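Local coordinates for first ORF in transposon ISC1904 (Sulfolobus solfataricus, PDB 3ILX), which probably binds DNA and exchanges its strands during transposition, the chain here being the resolvase-like domain of a longer serine recombinase, at residues V5-R10 and E29-Y34; R57-N62 and E85-H90; V64-T69 and N91-V96; P72-R77 and D101-E106. All coordinates share one frame; numbering follows the deposited sequence.

Contact 1: V5-R10 and E29-Y34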
loop_
_atom_site.group_PDB
_atom_site.type_symbol
_atom_site.label_atom_id
_atom_site.label_comp_id
_atom_site.label_asym_id
_atom_site.label_seq_id
_atom_site.Cartn_x
_atom_site.Cartn_y
_atom_site.Cartn_z
ATOM N N VAL A 5 -4.971 -14.531 19.437
ATOM C CA VAL A 5 -5.834 -13.377 19.255
ATOM C C VAL A 5 -5.103 -12.118 19.667
ATOM O O VAL A 5 -4.726 -11.954 20.829
ATOM C CB VAL A 5 -7.163 -13.485 20.045
ATOM C CG1 VAL A 5 -7.982 -12.240 19.824
ATOM C CG2 VAL A 5 -7.945 -14.681 19.570
ATOM N N ILE A 6 -4.930 -11.222 18.701
ATOM C CA ILE A 6 -4.034 -10.078 18.843
ATOM C C ILE A 6 -4.744 -8.747 18.606
ATOM O O ILE A 6 -5.435 -8.561 17.573
ATOM C CB ILE A 6 -2.888 -10.177 17.821
ATOM C CG1 ILE A 6 -2.125 -11.514 17.971
ATOM C CG2 ILE A 6 -1.916 -9.011 17.970
ATOM C CD1 ILE A 6 -0.936 -11.650 16.951
ATOM N N LEU A 7 -4.555 -7.814 19.534
ATOM C CA LEU A 7 -5.010 -6.440 19.361
ATOM C C LEU A 7 -3.875 -5.608 18.767
ATOM O O LEU A 7 -2.739 -5.664 19.229
ATOM C CB LEU A 7 -5.464 -5.853 20.688
ATOM C CG LEU A 7 -6.394 -6.744 21.507
ATOM C CD1 LEU A 7 -6.761 -6.069 22.801
ATOM C CD2 LEU A 7 -7.645 -7.099 20.717
ATOM N N TYR A 8 -4.182 -4.856 17.719
ATOM C CA TYR A 8 -3.164 -4.015 17.131
ATOM C C TYR A 8 -3.585 -2.554 17.260
ATOM O O TYR A 8 -4.665 -2.170 16.825
ATOM C CB TYR A 8 -2.894 -4.369 15.671
ATOM C CG TYR A 8 -1.797 -3.466 15.140
ATOM C CD1 TYR A 8 -0.469 -3.780 15.348
ATOM C CD2 TYR A 8 -2.099 -2.252 14.509
ATOM C CE1 TYR A 8 0.543 -2.953 14.913
ATOM C CE2 TYR A 8 -1.072 -1.408 14.049
ATOM C CZ TYR A 8 0.234 -1.759 14.260
ATOM O OH TYR A 8 1.267 -0.924 13.803
ATOM N N ALA A 9 -2.730 -1.732 17.856
ATOM C CA ALA A 9 -3.078 -0.326 18.020
ATOM C C ALA A 9 -1.931 0.545 17.530
ATOM O O ALA A 9 -0.783 0.177 17.678
ATOM C CB ALA A 9 -3.388 -0.010 19.482
ATOM N N ARG A 10 -2.253 1.711 16.983
ATOM C CA ARG A 10 -1.248 2.591 16.396
ATOM C C ARG A 10 -1.703 4.049 16.458
ATOM O O ARG A 10 -2.865 4.354 16.187
ATOM C CB ARG A 10 -0.996 2.199 14.906
ATOM C CG ARG A 10 0.252 2.895 14.241
ATOM C CD ARG A 10 0.207 2.950 12.691
ATOM N NE ARG A 10 -1.110 3.380 12.147
ATOM C CZ ARG A 10 -1.437 4.642 11.907
ATOM N NH1 ARG A 10 -0.577 5.638 12.189
ATOM N NH2 ARG A 10 -2.652 4.920 11.443
ATOM N N GLU A 29 -11.841 -3.292 25.909
ATOM C CA GLU A 29 -13.251 -3.309 26.313
ATOM C C GLU A 29 -14.143 -4.031 25.317
ATOM O O GLU A 29 -15.177 -4.589 25.700
ATOM C CB GLU A 29 -13.775 -1.901 26.554
ATOM C CG GLU A 29 -13.572 -1.453 27.980
ATOM C CD GLU A 29 -13.188 0.013 28.107
ATOM O OE1 GLU A 29 -13.188 0.748 27.089
ATOM O OE2 GLU A 29 -12.904 0.430 29.255
ATOM N N GLN A 30 -13.738 -4.033 24.051
ATOM C CA GLN A 30 -14.500 -4.710 23.008
ATOM C C GLN A 30 -14.145 -6.190 22.869
ATOM O O GLN A 30 -15.032 -7.039 22.653
ATOM C CB GLN A 30 -14.369 -3.968 21.674
ATOM C CG GLN A 30 -14.730 -2.475 21.782
ATOM C CD GLN A 30 -16.160 -2.275 22.192
ATOM O OE1 GLN A 30 -16.448 -1.931 23.340
ATOM N NE2 GLN A 30 -17.080 -2.542 21.270
ATOM N N VAL A 31 -12.855 -6.485 22.999
ATOM C CA VAL A 31 -12.349 -7.839 22.985
ATOM C C VAL A 31 -11.851 -8.143 24.385
ATOM O O VAL A 31 -10.802 -7.645 24.811
ATOM C CB VAL A 31 -11.177 -7.967 22.037
ATOM C CG1 VAL A 31 -10.802 -9.418 21.838
ATOM C CG2 VAL A 31 -11.525 -7.341 20.706
ATOM N N LYS A 32 -12.601 -8.953 25.106
ATOM C CA LYS A 32 -12.210 -9.301 26.456
ATOM C C LYS A 32 -11.130 -10.378 26.495
ATOM O O LYS A 32 -10.306 -10.375 27.396
ATOM C CB LYS A 32 -13.420 -9.764 27.234
ATOM C CG LYS A 32 -14.383 -8.656 27.615
ATOM C CD LYS A 32 -15.294 -9.160 28.745
ATOM C CE LYS A 32 -14.468 -9.775 29.884
ATOM N NZ LYS A 32 -15.248 -9.985 31.132
ATOM N N GLU A 33 -11.163 -11.305 25.538
ATOM C CA GLU A 33 -10.196 -12.406 25.460
ATOM C C GLU A 33 -9.185 -12.156 24.360
ATOM O O GLU A 33 -9.490 -12.270 23.155
ATOM C CB GLU A 33 -10.882 -13.756 25.222
ATOM C CG GLU A 33 -10.828 -14.718 26.421
ATOM C CD GLU A 33 -11.526 -14.189 27.665
ATOM O OE1 GLU A 33 -12.153 -13.108 27.606
ATOM O OE2 GLU A 33 -11.450 -14.859 28.710
ATOM N N TYR A 34 -7.973 -11.811 24.763
ATOM C CA TYR A 34 -6.917 -11.613 23.766
ATOM C C TYR A 34 -5.646 -12.183 24.326
ATOM O O TYR A 34 -5.482 -12.273 25.536
ATOM C CB TYR A 34 -6.759 -10.131 23.410
ATOM C CG TYR A 34 -6.624 -9.267 24.617
ATOM C CD1 TYR A 34 -5.366 -8.872 25.093
ATOM C CD2 TYR A 34 -7.762 -8.855 25.313
ATOM C CE1 TYR A 34 -5.251 -8.085 26.243
ATOM C CE2 TYR A 34 -7.660 -8.076 26.443
ATOM C CZ TYR A 34 -6.416 -7.693 26.904
ATOM O OH TYR A 34 -6.376 -6.922 28.034
#
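Strand 5-10 and the loop that leaves helix 19-30 come closest at V5 and Y34, whose CA atoms lie 5.0 Å apart, and no hydrogen bond joins the two segments. The helix has just ended at V31, and the loop swings past one end of the strand; apolar side chains carry the contact. L7 uses both methyl branches. CD1 lies over one face of the Y34 ring, 3.8 Å from the centroid and 17° off the normal, a CH-pi contact displaced toward the rim; the two side chains cross at about a right angle. Y34 CG sits between its own backbone N and carbonyl carbon (chi1 51°), which brings the start of the ring onto L7. The other branch, L7 CD2, meets V31 CB at 3.9 Å as the two side chains slide past each other in opposite directions. V5 points CG1 anti to its backbone N (chi1 179°), against E33 O at 3.7 Å and, more loosely, against Y34 CB at 4.3 Å. I68 of strand 64-69 packs on V5, L7 and V31. Just beyond Y34 the chain pairs with strand 5-10 through backbone bonds of V5 and L7 to L36. The contact therefore closes a beta-alpha-beta crossover, in which helix 19-30 connects the parallel strands 4-11 and 36-41 of the resolvase-like domain.

Contact 2: R57-N62 and E85-H90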
loop_
_atom_site.group_PDB
_atom_site.type_symbol
_atom_site.label_atom_id
_atom_site.label_comp_id
_atom_site.label_asym_id
_atom_site.label_seq_id
_atom_site.Cartn_x
_atom_site.Cartn_y
_atom_site.Cartn_z
ATOM N N ARG A 57 4.696 -11.052 10.150
ATOM C CA ARG A 57 5.466 -12.283 10.179
ATOM C C ARG A 57 4.750 -13.365 10.978
ATOM O O ARG A 57 4.768 -14.526 10.593
ATOM C CB ARG A 57 6.878 -12.035 10.716
ATOM C CG ARG A 57 7.697 -11.238 9.729
ATOM C CD ARG A 57 8.901 -10.555 10.357
ATOM N NE ARG A 57 9.503 -9.677 9.354
ATOM C CZ ARG A 57 10.404 -8.734 9.600
ATOM N NH1 ARG A 57 10.819 -8.503 10.840
ATOM N NH2 ARG A 57 10.889 -8.017 8.598
HETATM N N MSE A 58 4.095 -12.982 12.071
HETATM C CA MSE A 58 3.354 -13.970 12.836
HETATM C C MSE A 58 2.196 -14.562 12.025
HETATM O O MSE A 58 1.956 -15.758 12.091
HETATM C CB MSE A 58 2.825 -13.374 14.141
HETATM C CG MSE A 58 3.888 -13.190 15.199
HETATM SE SE MSE A 58 3.028 -12.373 16.750
HETATM C CE MSE A 58 2.286 -14.008 17.541
ATOM N N ILE A 59 1.465 -13.709 11.306
ATOM C CA ILE A 59 0.342 -14.176 10.476
ATOM C C ILE A 59 0.864 -15.166 9.441
ATOM O O ILE A 59 0.327 -16.266 9.285
ATOM C CB ILE A 59 -0.369 -13.004 9.761
ATOM C CG1 ILE A 59 -1.066 -12.101 10.777
ATOM C CG2 ILE A 59 -1.390 -13.511 8.704
ATOM C CD1 ILE A 59 -1.463 -10.710 10.227
ATOM N N LEU A 60 1.928 -14.758 8.750
ATOM C CA LEU A 60 2.577 -15.545 7.713
ATOM C C LEU A 60 3.154 -16.858 8.235
ATOM O O LEU A 60 3.270 -17.829 7.472
ATOM C CB LEU A 60 3.684 -14.727 7.042
ATOM C CG LEU A 60 3.254 -13.611 6.082
ATOM C CD1 LEU A 60 4.426 -12.630 5.791
ATOM C CD2 LEU A 60 2.673 -14.197 4.789
ATOM N N ASN A 61 3.517 -16.878 9.520
ATOM C CA ASN A 61 3.986 -18.087 10.189
ATOM C C ASN A 61 2.852 -18.891 10.853
ATOM O O ASN A 61 3.106 -19.776 11.661
ATOM C CB ASN A 61 5.088 -17.767 11.197
ATOM C CG ASN A 61 5.919 -19.019 11.586
ATOM O OD1 ASN A 61 6.053 -19.975 10.811
ATOM N ND2 ASN A 61 6.460 -19.014 12.792
ATOM N N ASN A 62 1.612 -18.567 10.512
ATOM C CA ASN A 62 0.452 -19.292 11.010
ATOM C C ASN A 62 0.312 -19.253 12.524
ATOM O O ASN A 62 -0.088 -20.233 13.118
ATOM C CB ASN A 62 0.473 -20.760 10.530
ATOM C CG ASN A 62 0.478 -20.870 9.018
ATOM O OD1 ASN A 62 -0.343 -20.246 8.349
ATOM N ND2 ASN A 62 1.426 -21.620 8.474
ATOM N N GLU A 85 -5.926 -10.552 1.989
ATOM C CA GLU A 85 -5.650 -11.715 1.166
ATOM C C GLU A 85 -4.676 -12.608 1.919
ATOM O O GLU A 85 -4.869 -13.830 1.991
ATOM C CB GLU A 85 -5.097 -11.298 -0.195
ATOM C CG GLU A 85 -6.110 -10.664 -1.149
ATOM C CD GLU A 85 -7.155 -11.635 -1.616
ATOM O OE1 GLU A 85 -6.873 -12.848 -1.713
ATOM O OE2 GLU A 85 -8.277 -11.188 -1.925
ATOM N N VAL A 86 -3.659 -11.977 2.519
ATOM C CA VAL A 86 -2.665 -12.689 3.316
ATOM C C VAL A 86 -3.323 -13.434 4.469
ATOM O O VAL A 86 -3.072 -14.621 4.690
ATOM C CB VAL A 86 -1.585 -11.711 3.853
ATOM C CG1 VAL A 86 -0.622 -12.444 4.812
ATOM C CG2 VAL A 86 -0.798 -11.120 2.669
ATOM N N CYS A 87 -4.187 -12.731 5.198
ATOM C CA CYS A 87 -4.873 -13.346 6.342
ATOM C C CYS A 87 -5.751 -14.514 5.920
ATOM O O CYS A 87 -5.790 -15.552 6.599
ATOM C CB CYS A 87 -5.695 -12.291 7.066
ATOM S SG CYS A 87 -4.632 -11.182 7.964
ATOM N N LYS A 88 -6.450 -14.349 4.797
ATOM C CA LYS A 88 -7.354 -15.384 4.300
ATOM C C LYS A 88 -6.549 -16.666 4.042
ATOM O O LYS A 88 -6.923 -17.746 4.485
ATOM C CB LYS A 88 -8.109 -14.892 3.063
ATOM C CG LYS A 88 -9.132 -15.888 2.484
ATOM C CD LYS A 88 -10.049 -15.224 1.417
ATOM C CE LYS A 88 -9.263 -14.793 0.171
ATOM N NZ LYS A 88 -9.971 -13.765 -0.680
ATOM N N ALA A 89 -5.412 -16.547 3.372
ATOM C CA ALA A 89 -4.568 -17.710 3.109
ATOM C C ALA A 89 -3.939 -18.296 4.387
ATOM O O ALA A 89 -3.493 -19.434 4.380
ATOM C CB ALA A 89 -3.465 -17.353 2.086
ATOM N N HIS A 90 -3.889 -17.523 5.468
ATOM C CA HIS A 90 -3.244 -18.010 6.701
ATOM C C HIS A 90 -4.178 -18.176 7.892
ATOM O O HIS A 90 -3.750 -18.050 9.053
ATOM C CB HIS A 90 -2.072 -17.116 7.076
ATOM C CG HIS A 90 -0.887 -17.316 6.206
ATOM N ND1 HIS A 90 0.053 -18.289 6.455
ATOM C CD2 HIS A 90 -0.502 -16.696 5.068
ATOM C CE1 HIS A 90 0.980 -18.251 5.516
ATOM N NE2 HIS A 90 0.668 -17.291 4.662
#
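V86, in helix 80-89, and H90, just past it, pack on I59, L60 and N62, where helix 50-60 finishes in a Schellman motif with N62, at positive phi, as its C-prime residue. E85 faces the dimer partner, pairing with R57 of the second subunit. The next residue, V86, sets CG1 against L60 CD2 at 3.7 Å and I59 CG2 at 4.1 Å; V86 also packs on V86 of the second subunit. C87 then sets SG against I59 CD1 at 3.9 Å, on the side toward strand 64-69. At H90 the helix is over, and the imidazole lies between the two helix ends. L60 CA stands over the centre of one ring face, 3.9 Å from the centroid, while L60 CD2 approaches NE2. NE2 itself is bonded to H90 NE2 of the second subunit, so this ring ties the intrachain contact to the dimer. An alanine here would probably leave N62 OD1 without its donor, uncover the L60 backbone and remove the histidine-histidine bond between the subunits. The H90 ND1 hydrogen bond to N62 OD1 is 2.8 Å long and nearly straight (165°), the oxygen lying close to the ring plane but ND1 standing well above the amide carbonyl plane.

Contact 3: V64-T69 and N91-V96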
loop_
_atom_site.group_PDB
_atom_site.type_symbol
_atom_site.label_atom_id
_atom_site.label_comp_id
_atom_site.label_asym_id
_atom_site.label_seq_id
_atom_site.Cartn_x
_atom_site.Cartn_y
_atom_site.Cartn_z
ATOM N N VAL A 64 -1.522 -16.846 14.110
ATOM C CA VAL A 64 -2.564 -15.858 14.403
ATOM C C VAL A 64 -3.929 -16.335 13.929
ATOM O O VAL A 64 -4.107 -16.733 12.776
ATOM C CB VAL A 64 -2.240 -14.461 13.803
ATOM C CG1 VAL A 64 -3.118 -13.382 14.428
ATOM C CG2 VAL A 64 -0.772 -14.086 14.031
ATOM N N SER A 65 -4.885 -16.295 14.844
ATOM C CA SER A 65 -6.255 -16.618 14.516
ATOM C C SER A 65 -7.016 -15.354 14.137
ATOM O O SER A 65 -7.856 -15.360 13.226
ATOM C CB SER A 65 -6.922 -17.270 15.718
ATOM O OG SER A 65 -8.335 -17.252 15.581
ATOM N N ARG A 66 -6.733 -14.267 14.844
ATOM C CA ARG A 66 -7.532 -13.057 14.689
ATOM C C ARG A 66 -6.745 -11.786 15.087
ATOM O O ARG A 66 -6.025 -11.790 16.089
ATOM C CB ARG A 66 -8.799 -13.218 15.540
ATOM C CG ARG A 66 -9.846 -12.226 15.253
ATOM C CD ARG A 66 -11.103 -12.559 16.038
ATOM N NE ARG A 66 -11.912 -13.631 15.465
ATOM C CZ ARG A 66 -13.070 -14.038 15.991
ATOM N NH1 ARG A 66 -13.536 -13.470 17.101
ATOM N NH2 ARG A 66 -13.767 -15.014 15.423
ATOM N N VAL A 67 -6.852 -10.730 14.288
ATOM C CA VAL A 67 -6.273 -9.428 14.649
ATOM C C VAL A 67 -7.435 -8.448 14.778
ATOM O O VAL A 67 -8.228 -8.327 13.839
ATOM C CB VAL A 67 -5.376 -8.849 13.549
ATOM C CG1 VAL A 67 -4.734 -7.520 14.023
ATOM C CG2 VAL A 67 -4.331 -9.880 13.079
ATOM N N ILE A 68 -7.515 -7.752 15.908
ATOM C CA ILE A 68 -8.541 -6.730 16.127
ATOM C C ILE A 68 -7.886 -5.336 16.157
ATOM O O ILE A 68 -6.855 -5.119 16.791
ATOM C CB ILE A 68 -9.386 -6.997 17.382
ATOM C CG1 ILE A 68 -10.052 -8.395 17.304
ATOM C CG2 ILE A 68 -10.471 -5.902 17.555
ATOM C CD1 ILE A 68 -9.345 -9.451 18.035
ATOM N N THR A 69 -8.466 -4.421 15.389
ATOM C CA THR A 69 -7.942 -3.068 15.310
ATOM C C THR A 69 -9.147 -2.132 15.298
ATOM O O THR A 69 -10.293 -2.584 15.038
ATOM C CB THR A 69 -6.897 -2.945 14.121
ATOM O OG1 THR A 69 -6.124 -1.751 14.264
ATOM C CG2 THR A 69 -7.570 -2.998 12.772
ATOM N N ASN A 91 -5.450 -18.443 7.582
ATOM C CA ASN A 91 -6.457 -18.820 8.564
ATOM C C ASN A 91 -6.623 -17.767 9.637
ATOM O O ASN A 91 -6.895 -18.056 10.800
ATOM C CB ASN A 91 -6.145 -20.212 9.142
ATOM C CG ASN A 91 -6.097 -21.273 8.065
ATOM O OD1 ASN A 91 -6.983 -21.332 7.208
ATOM N ND2 ASN A 91 -5.047 -22.095 8.074
ATOM N N CYS A 92 -6.510 -16.528 9.182
ATOM C CA CYS A 92 -6.535 -15.378 10.034
ATOM C C CYS A 92 -7.604 -14.407 9.519
ATOM O O CYS A 92 -7.793 -14.248 8.316
ATOM C CB CYS A 92 -5.146 -14.715 9.982
ATOM S SG CYS A 92 -4.950 -13.447 11.200
ATOM N N GLU A 93 -8.274 -13.743 10.444
ATOM C CA GLU A 93 -9.316 -12.776 10.131
ATOM C C GLU A 93 -8.905 -11.457 10.762
ATOM O O GLU A 93 -8.435 -11.435 11.879
ATOM C CB GLU A 93 -10.616 -13.302 10.726
ATOM C CG GLU A 93 -11.595 -12.311 11.238
ATOM C CD GLU A 93 -12.738 -13.004 11.960
ATOM O OE1 GLU A 93 -12.482 -13.991 12.729
ATOM O OE2 GLU A 93 -13.903 -12.575 11.750
ATOM N N ILE A 94 -8.997 -10.367 10.017
ATOM C CA ILE A 94 -8.773 -9.040 10.576
ATOM C C ILE A 94 -10.155 -8.547 10.927
ATOM O O ILE A 94 -11.027 -8.574 10.076
ATOM C CB ILE A 94 -8.178 -8.069 9.572
ATOM C CG1 ILE A 94 -6.733 -8.430 9.239
ATOM C CG2 ILE A 94 -8.184 -6.644 10.108
ATOM C CD1 ILE A 94 -6.437 -8.086 7.766
ATOM N N VAL A 95 -10.335 -8.111 12.170
ATOM C CA VAL A 95 -11.566 -7.470 12.637
ATOM C C VAL A 95 -11.287 -5.995 12.875
ATOM O O VAL A 95 -10.303 -5.631 13.549
ATOM C CB VAL A 95 -12.112 -8.096 13.944
ATOM C CG1 VAL A 95 -13.490 -7.422 14.373
ATOM C CG2 VAL A 95 -12.282 -9.572 13.759
ATOM N N VAL A 96 -12.119 -5.148 12.282
ATOM C CA VAL A 96 -12.040 -3.711 12.485
ATOM C C VAL A 96 -13.299 -3.369 13.260
ATOM O O VAL A 96 -14.397 -3.835 12.905
ATOM C CB VAL A 96 -11.877 -2.907 11.135
ATOM C CG1 VAL A 96 -10.525 -3.204 10.456
ATOM C CG2 VAL A 96 -12.978 -3.229 10.134
#
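V67 and V95 share the shortest backbone bond of this parallel pair, V95 N giving to V67 O at 2.7 Å and 174°. V67 N gives in turn to E93 O at 3.0 Å and T69 N to V95 O at 2.9 Å. Where the ladder begins, E93 N reaches S65 O at 3.2 Å. R66 and E93 run side by side in the same direction, and a bend at chi3 (-79°) brings R66 NE to E93 OE1 at 2.8 Å. This salt bridge carries a weak hydrogen bond, with guanidinium and carboxylate planes almost perpendicular. On the same face V95 CG2 lies against the R66 methylenes, and V95 CB meets I68 CG1 at 4.0 Å. The opposite face carries V67, T69, I94 and V96, and is covered by helices 50-60, 72-75 and 80-89. Here T69 CG2 touches V96 CG1 at 3.8 Å while T69 OG1 is held by Y8 O of strand 4-11. Ahead of the ladder C92 SG fits against V64 CG1 at 3.7 Å. Strand 93-96 thus forms an edge of the four-stranded parallel sheet, reached from strand 64-69 by a crossover through helices 72-75 and 80-89.

Contact 4: P72-R77 and D101-E106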
loop_
_atom_site.group_PDB
_atom_site.type_symbol
_atom_site.label_atom_id
_atom_site.label_comp_id
_atom_site.label_asym_id
_atom_site.label_seq_id
_atom_site.Cartn_x
_atom_site.Cartn_y
_atom_site.Cartn_z
ATOM N N PRO A 72 -9.628 0.304 9.743
ATOM C CA PRO A 72 -8.636 -0.264 8.814
ATOM C C PRO A 72 -7.295 0.511 8.735
ATOM O O PRO A 72 -6.214 -0.132 8.704
ATOM C CB PRO A 72 -9.379 -0.274 7.455
ATOM C CG PRO A 72 -10.902 -0.397 7.878
ATOM C CD PRO A 72 -10.957 0.493 9.110
ATOM N N ASP A 73 -7.345 1.856 8.747
ATOM C CA ASP A 73 -6.082 2.639 8.603
ATOM C C ASP A 73 -5.162 2.579 9.830
ATOM O O ASP A 73 -3.997 2.996 9.762
ATOM C CB ASP A 73 -6.308 4.075 8.096
ATOM C CG ASP A 73 -6.548 5.071 9.215
ATOM O OD1 ASP A 73 -6.824 4.646 10.362
ATOM O OD2 ASP A 73 -6.480 6.296 8.941
ATOM N N ARG A 74 -5.638 1.981 10.924
ATOM C CA ARG A 74 -4.700 1.629 11.992
ATOM C C ARG A 74 -3.600 0.690 11.486
ATOM O O ARG A 74 -2.420 0.844 11.860
ATOM C CB ARG A 74 -5.415 1.016 13.196
ATOM C CG ARG A 74 -6.397 1.991 13.927
ATOM C CD ARG A 74 -5.665 3.283 14.353
ATOM N NE ARG A 74 -5.669 4.313 13.310
ATOM C CZ ARG A 74 -5.062 5.500 13.418
ATOM N NH1 ARG A 74 -4.343 5.794 14.515
ATOM N NH2 ARG A 74 -5.166 6.395 12.422
ATOM N N LEU A 75 -3.964 -0.269 10.641
ATOM C CA LEU A 75 -2.965 -1.234 10.127
ATOM C C LEU A 75 -2.060 -0.636 9.076
ATOM O O LEU A 75 -0.834 -0.742 9.176
ATOM C CB LEU A 75 -3.615 -2.543 9.601
ATOM C CG LEU A 75 -3.897 -3.508 10.763
ATOM C CD1 LEU A 75 -4.948 -4.596 10.379
ATOM C CD2 LEU A 75 -2.584 -4.118 11.321
ATOM N N VAL A 76 -2.657 -0.051 8.042
ATOM C CA VAL A 76 -1.903 0.534 6.930
ATOM C C VAL A 76 -2.706 1.639 6.289
ATOM O O VAL A 76 -3.954 1.656 6.383
ATOM C CB VAL A 76 -1.586 -0.495 5.784
ATOM C CG1 VAL A 76 -0.439 -1.427 6.169
ATOM C CG2 VAL A 76 -2.839 -1.295 5.392
ATOM N N ARG A 77 -2.012 2.541 5.614
ATOM C CA ARG A 77 -2.672 3.574 4.806
ATOM C C ARG A 77 -3.029 3.025 3.414
ATOM O O ARG A 77 -4.022 3.413 2.841
ATOM C CB ARG A 77 -1.751 4.801 4.707
ATOM C CG ARG A 77 -2.159 5.932 3.730
ATOM C CD ARG A 77 -3.448 6.606 4.133
ATOM N NE ARG A 77 -3.348 7.168 5.483
ATOM C CZ ARG A 77 -4.348 7.231 6.370
ATOM N NH1 ARG A 77 -5.585 6.786 6.080
ATOM N NH2 ARG A 77 -4.109 7.746 7.576
ATOM N N ASP A 101 -12.636 4.683 8.884
ATOM C CA ASP A 101 -11.534 5.310 9.599
ATOM C C ASP A 101 -11.927 6.590 10.327
ATOM O O ASP A 101 -12.671 7.403 9.810
ATOM C CB ASP A 101 -10.424 5.629 8.605
ATOM C CG ASP A 101 -9.763 4.387 8.072
ATOM O OD1 ASP A 101 -9.678 3.395 8.826
ATOM O OD2 ASP A 101 -9.308 4.407 6.906
ATOM N N LYS A 102 -11.391 6.753 11.528
ATOM C CA LYS A 102 -11.604 7.953 12.311
ATOM C C LYS A 102 -10.274 8.692 12.515
ATOM O O LYS A 102 -9.994 9.211 13.578
ATOM C CB LYS A 102 -12.293 7.588 13.649
ATOM C CG LYS A 102 -13.779 7.288 13.508
ATOM C CD LYS A 102 -14.506 8.469 12.805
ATOM C CE LYS A 102 -16.023 8.312 12.752
ATOM N NZ LYS A 102 -16.437 7.188 11.847
ATOM N N THR A 103 -9.444 8.684 11.482
ATOM C CA THR A 103 -8.140 9.362 11.462
ATOM C C THR A 103 -8.175 10.829 11.898
ATOM O O THR A 103 -8.988 11.594 11.380
ATOM C CB THR A 103 -7.638 9.342 10.044
ATOM O OG1 THR A 103 -8.055 8.109 9.440
ATOM C CG2 THR A 103 -6.116 9.443 9.977
ATOM N N PRO A 104 -7.279 11.246 12.830
ATOM C CA PRO A 104 -7.134 12.683 13.118
ATOM C C PRO A 104 -6.668 13.472 11.893
ATOM O O PRO A 104 -5.916 12.957 11.048
ATOM C CB PRO A 104 -6.034 12.721 14.187
ATOM C CG PRO A 104 -6.053 11.351 14.793
ATOM C CD PRO A 104 -6.323 10.455 13.628
ATOM N N GLU A 105 -7.091 14.727 11.827
ATOM C CA GLU A 105 -6.781 15.584 10.710
ATOM C C GLU A 105 -5.277 15.665 10.506
ATOM O O GLU A 105 -4.800 15.527 9.380
ATOM C CB GLU A 105 -7.359 16.982 10.935
ATOM C CG GLU A 105 -6.875 17.986 9.892
ATOM C CD GLU A 105 -7.697 19.247 9.863
ATOM O OE1 GLU A 105 -8.717 19.319 10.573
ATOM O OE2 GLU A 105 -7.337 20.162 9.107
ATOM N N GLU A 106 -4.548 15.896 11.590
ATOM C CA GLU A 106 -3.088 16.029 11.555
ATOM C C GLU A 106 -2.428 14.811 10.910
ATOM O O GLU A 106 -1.411 14.950 10.238
ATOM C CB GLU A 106 -2.544 16.222 12.984
ATOM C CG GLU A 106 -1.018 16.369 13.084
ATOM C CD GLU A 106 -0.475 16.264 14.522
ATOM O OE1 GLU A 106 -1.237 16.473 15.499
ATOM O OE2 GLU A 106 0.733 15.965 14.669
#
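D73 and D101 face each other with CA atoms 6.2 Å apart, where the short helix 72-75 begins beside the loop leading into helix 105-125. The joining bond is from backbone to side chain: D73 N gives to D101 OD1 at 2.8 Å and 169°, meeting it on the syn side but 32° out of the carboxylate plane. The two carboxylates stack, their planes 21° apart, with D101 CG 3.5 Å from D73 CG. D73 OD2 accepts from T103 OG1, although the modelled separation is very short and its exact value doubtful. R77 NH1 binds the same oxygen weakly at 3.0 Å, and R77 meets T103 tip to tip, NH2 3.6 Å from CG2 at the guanidinium edge. R74 appears to reach the other oxygen, OD1, whose modelled position is less sure; R74 NH1 holds R10 O, and R77 NE pairs with D111. An alanine in place of D101 would probably leave D73 N without its acceptor, with T103 left as the remaining hydrogen-bond tie across the contact. D73, R74 and R77 fit the Asp-Arg-x-x-Arg sequence of the resolvase catalytic domain and probably border the active site, where the guanidiniums probably ease the closeness of two acidic groups.

Overall arrangement
Contacts 1 and 3 belong to the same sheet: strands 4-11 and 64-69 are neighbours in it, and I6 and Y8 of contact 1 share backbone hydrogen bonds with I68 of contact 3. Contact 1 is apolar and lies at the surface, whereas contact 3 is a partly buried backbone ladder. Contact 2 is the buried one, joining the ends of the two helices that precede the strands of contact 3, and its histidine reaches the second subunit. Contact 4, partly buried, has its centre about 6 Å from that of the chain and is dominated by charge and hydrogen bonds; R10 NH2 of contact 1 binds its D73 O. Contacts 2 and 4 do not touch, yet both meet the dimer partner.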